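Local coordinates for quinoline 2-oxidoreductase medium subunit (Pseudomonas putida, PDB 1T3Q), which binds FAD as the medium subunit of a molybdenum hydroxylase that acts on quinoline, and probably passes electrons through this flavin, at residues 145-148 / 149-152; 267-270 / 271-275. All coordinates share one frame; numbering follows the deposited sequence.

Contact 1. Residues 145-148 / 149-152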
# COMPACT_ATOMS: atom_id res chain seq x y z
N SER C 145 16.70 37.54 47.69
CA SER C 145 15.25 37.58 47.75
C SER C 145 14.73 38.89 47.18
O SER C 145 15.42 39.91 47.21
CB SER C 145 14.76 37.41 49.19
OG SER C 145 15.17 38.50 50.00
N VAL C 146 13.52 38.85 46.66
CA VAL C 146 12.90 40.04 46.09
C VAL C 146 11.40 39.85 46.25
O VAL C 146 10.90 38.72 46.19
CB VAL C 146 13.26 40.19 44.60
CG1 VAL C 146 12.80 38.97 43.82
CG2 VAL C 146 12.66 41.45 44.04
N SER C 147 10.67 40.94 46.47
CA SER C 147 9.23 40.82 46.64
C SER C 147 8.60 40.43 45.31
O SER C 147 9.17 40.69 44.24
CB SER C 147 8.62 42.15 47.10
OG SER C 147 8.57 43.09 46.05
N ALA C 148 7.44 39.80 45.38
CA ALA C 148 6.72 39.37 44.19
C ALA C 148 6.41 40.58 43.32
O ALA C 148 6.44 40.50 42.09
CB ALA C 148 5.43 38.65 44.58
N THR C 149 6.10 41.70 43.96
CA THR C 149 5.80 42.93 43.23
C THR C 149 6.99 43.41 42.42
O THR C 149 6.84 43.81 41.26
CB THR C 149 5.34 44.06 44.19
OG1 THR C 149 4.13 43.66 44.85
CG2 THR C 149 5.08 45.35 43.41
N ASP C 150 8.19 43.38 43.01
CA ASP C 150 9.39 43.81 42.29
C ASP C 150 9.81 42.79 41.25
O ASP C 150 10.41 43.14 40.23
CB ASP C 150 10.57 44.04 43.25
CG ASP C 150 10.48 45.37 43.98
OD1 ASP C 150 9.87 46.31 43.44
OD2 ASP C 150 11.05 45.47 45.09
N PHE C 151 9.51 41.52 41.52
CA PHE C 151 9.87 40.44 40.61
C PHE C 151 9.20 40.61 39.25
O PHE C 151 9.85 40.48 38.21
CB PHE C 151 9.48 39.09 41.20
CG PHE C 151 9.93 37.92 40.38
CD1 PHE C 151 11.25 37.47 40.46
CD2 PHE C 151 9.06 37.28 39.50
CE1 PHE C 151 11.69 36.41 39.67
CE2 PHE C 151 9.49 36.22 38.71
CZ PHE C 151 10.81 35.78 38.79
N MET C 152 7.90 40.88 39.27
CA MET C 152 7.10 41.06 38.06
C MET C 152 7.16 42.51 37.63
O MET C 152 6.42 43.35 38.14
CB MET C 152 5.65 40.66 38.33
CG MET C 152 4.73 40.87 37.14
SD MET C 152 5.29 39.93 35.72
CE MET C 152 3.84 40.08 34.64
O HOH W 1 12.21 43.47 46.56
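S147 is the N-cap residue of the short helix that follows its strand: its OG accepts the backbone N-H of D150 at 3.1 Å, with an N-H...O angle of 160°. A chi1 of 75° makes this possible, since it swings OG in between the residue's own N and carbonyl carbon, facing the start of the helix. One water takes the N-H of S147 at 3.0 Å and donates to D150 OD2 at 2.7 Å, so the N-cap serine and D150 are also linked through this water.

Two backbone bonds close the turn. F151 N reaches S147 O at 2.9 Å, in the carbonyl plane, while M152 N binds A148 O at 3.2 Å from a tilted position, just where the chain leaves helical geometry.

The apolar contacts belong to V146, whose two methyls part company. CG2 presses on D150 CB at 3.4 Å, a tight fit beside the cap. CG1 comes to the edge of the F151 ring, near its plane, 4.0 Å from CD1. The ring leads off, its CG anti to the backbone N (chi1 -174°); the F151 side chain lies about 7 Å from the bound FAD, touches M135 and L160, and is close to the FAD-binding L166.

V146 and A148 pair through their backbones with M135 and A133, beside strand 134-139, and R219 binds M152 O. The turn carries the chain from strand 142-147, outermost of its sheet within this chain, past helix 123-130, where the side chains of A148 and T149 touch M128 and A129.

Contact 2. Residues 267-270 / 271-275; sequences LAKA and ITQRV
I271 lays its CB and CG1 against the carbonyl oxygen of L267, one turn back in the long alpha-helix 261-284, and its N-H binds that same oxygen at 2.8 Å. This helix packs on the antiparallel sheet (strands 177-183, 193-202 and 205-214) of the CO dehydrogenase flavoprotein C-terminal domain. T272, Q273 and R274 repeat the i to i+4 pattern onto A268, K269 and A270.

The next carbonyl along is held twice. A268 O accepts T272 OG1 at 2.8 Å and T272 N at 3.0 Å, from opposite faces of its plane; OG1 can bend back to it because it sits anti to its own carbonyl carbon (chi1 -67°). With a valine in place of T272, A268 O would probably be left with the backbone N-H as its one donor here, on a buried face packed against I211 and L213.

Back at I271, CB lies 3.4 Å from L267 O, and CG1 closes to 3.0 Å from that oxygen. Y183 and V193 of the sheet flank the residue. Beyond, the chain ends over one face of the R274 guanidinium, whose NH2 forms a salt bridge with D181; I271 CD1 stands 3.7 Å from R274 CZ, offset toward the rim of the flat group.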
# COMPACT_ATOMS: atom_id res chain seq x y z
N LEU C 267 -15.57 45.85 32.25
CA LEU C 267 -15.47 44.51 32.80
C LEU C 267 -14.68 44.51 34.11
O LEU C 267 -15.04 43.82 35.07
CB LEU C 267 -14.80 43.57 31.79
CG LEU C 267 -15.56 43.29 30.48
CD1 LEU C 267 -14.71 42.41 29.58
CD2 LEU C 267 -16.90 42.62 30.77
N ALA C 268 -13.60 45.28 34.16
CA ALA C 268 -12.77 45.35 35.36
C ALA C 268 -13.60 45.86 36.53
O ALA C 268 -13.47 45.39 37.65
CB ALA C 268 -11.57 46.27 35.12
N LYS C 269 -14.47 46.83 36.25
CA LYS C 269 -15.32 47.41 37.27
C LYS C 269 -16.37 46.40 37.74
O LYS C 269 -16.63 46.26 38.94
CB LYS C 269 -15.99 48.68 36.71
CG LYS C 269 -16.70 49.56 37.73
CD LYS C 269 -18.11 49.07 38.00
CE LYS C 269 -18.87 50.06 38.88
NZ LYS C 269 -20.28 49.62 39.09
N ALA C 270 -16.96 45.68 36.79
CA ALA C 270 -17.99 44.68 37.11
C ALA C 270 -17.41 43.53 37.92
O ALA C 270 -18.03 43.07 38.88
CB ALA C 270 -18.62 44.15 35.82
N ILE C 271 -16.24 43.06 37.52
CA ILE C 271 -15.59 41.95 38.21
C ILE C 271 -15.12 42.35 39.61
O ILE C 271 -15.24 41.58 40.57
CB ILE C 271 -14.39 41.44 37.40
CG1 ILE C 271 -14.87 40.97 36.02
CG2 ILE C 271 -13.69 40.32 38.14
CD1 ILE C 271 -15.92 39.86 36.08
N THR C 272 -14.57 43.56 39.73
CA THR C 272 -14.08 44.05 41.01
C THR C 272 -15.22 44.17 42.01
O THR C 272 -15.09 43.76 43.17
CB THR C 272 -13.38 45.41 40.85
OG1 THR C 272 -12.19 45.24 40.08
CG2 THR C 272 -13.02 46.00 42.21
N GLN C 273 -16.34 44.73 41.57
CA GLN C 273 -17.50 44.88 42.43
C GLN C 273 -17.97 43.50 42.89
O GLN C 273 -18.29 43.30 44.07
CB GLN C 273 -18.63 45.58 41.66
CG GLN C 273 -19.97 45.53 42.35
CD GLN C 273 -21.03 46.34 41.63
OE1 GLN C 273 -22.22 46.21 41.91
NE2 GLN C 273 -20.60 47.19 40.70
N ARG C 274 -17.99 42.55 41.97
CA ARG C 274 -18.41 41.20 42.27
C ARG C 274 -17.53 40.51 43.31
O ARG C 274 -18.04 39.90 44.26
CB ARG C 274 -18.42 40.35 40.99
CG ARG C 274 -18.91 38.93 41.20
CD ARG C 274 -18.52 38.04 40.03
NE ARG C 274 -19.09 38.48 38.77
CZ ARG C 274 -18.76 37.96 37.59
NH1 ARG C 274 -19.34 38.41 36.48
NH2 ARG C 274 -17.86 36.99 37.51
N VAL C 275 -16.22 40.61 43.14
CA VAL C 275 -15.28 39.98 44.07
C VAL C 275 -15.30 40.63 45.46
O VAL C 275 -15.14 39.95 46.47
CB VAL C 275 -13.84 39.96 43.48
CG1 VAL C 275 -13.26 41.37 43.44
CG2 VAL C 275 -12.96 39.03 44.30

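How the contacts relate
Both contacts are local and partly buried. The centre of contact 1 is about 11 Å from that of the chain, in the FAD-binding family region, where a strand end meets a single helical turn; A148, F151 and M152 are buried, T149 and D150 exposed. The centre of contact 2 is about 19 Å from that of the chain, inside one long helix: L267, A268, I271 and T272 are buried against the sheet, R274 is exposed, and the large subunit touches L267 and R274. A side-chain cap and a bridging water mark the start of the short helix, whereas mid-helix a buried hydroxyl bonds back to the helix's own backbone. Their nearest atoms are about 17 Å apart.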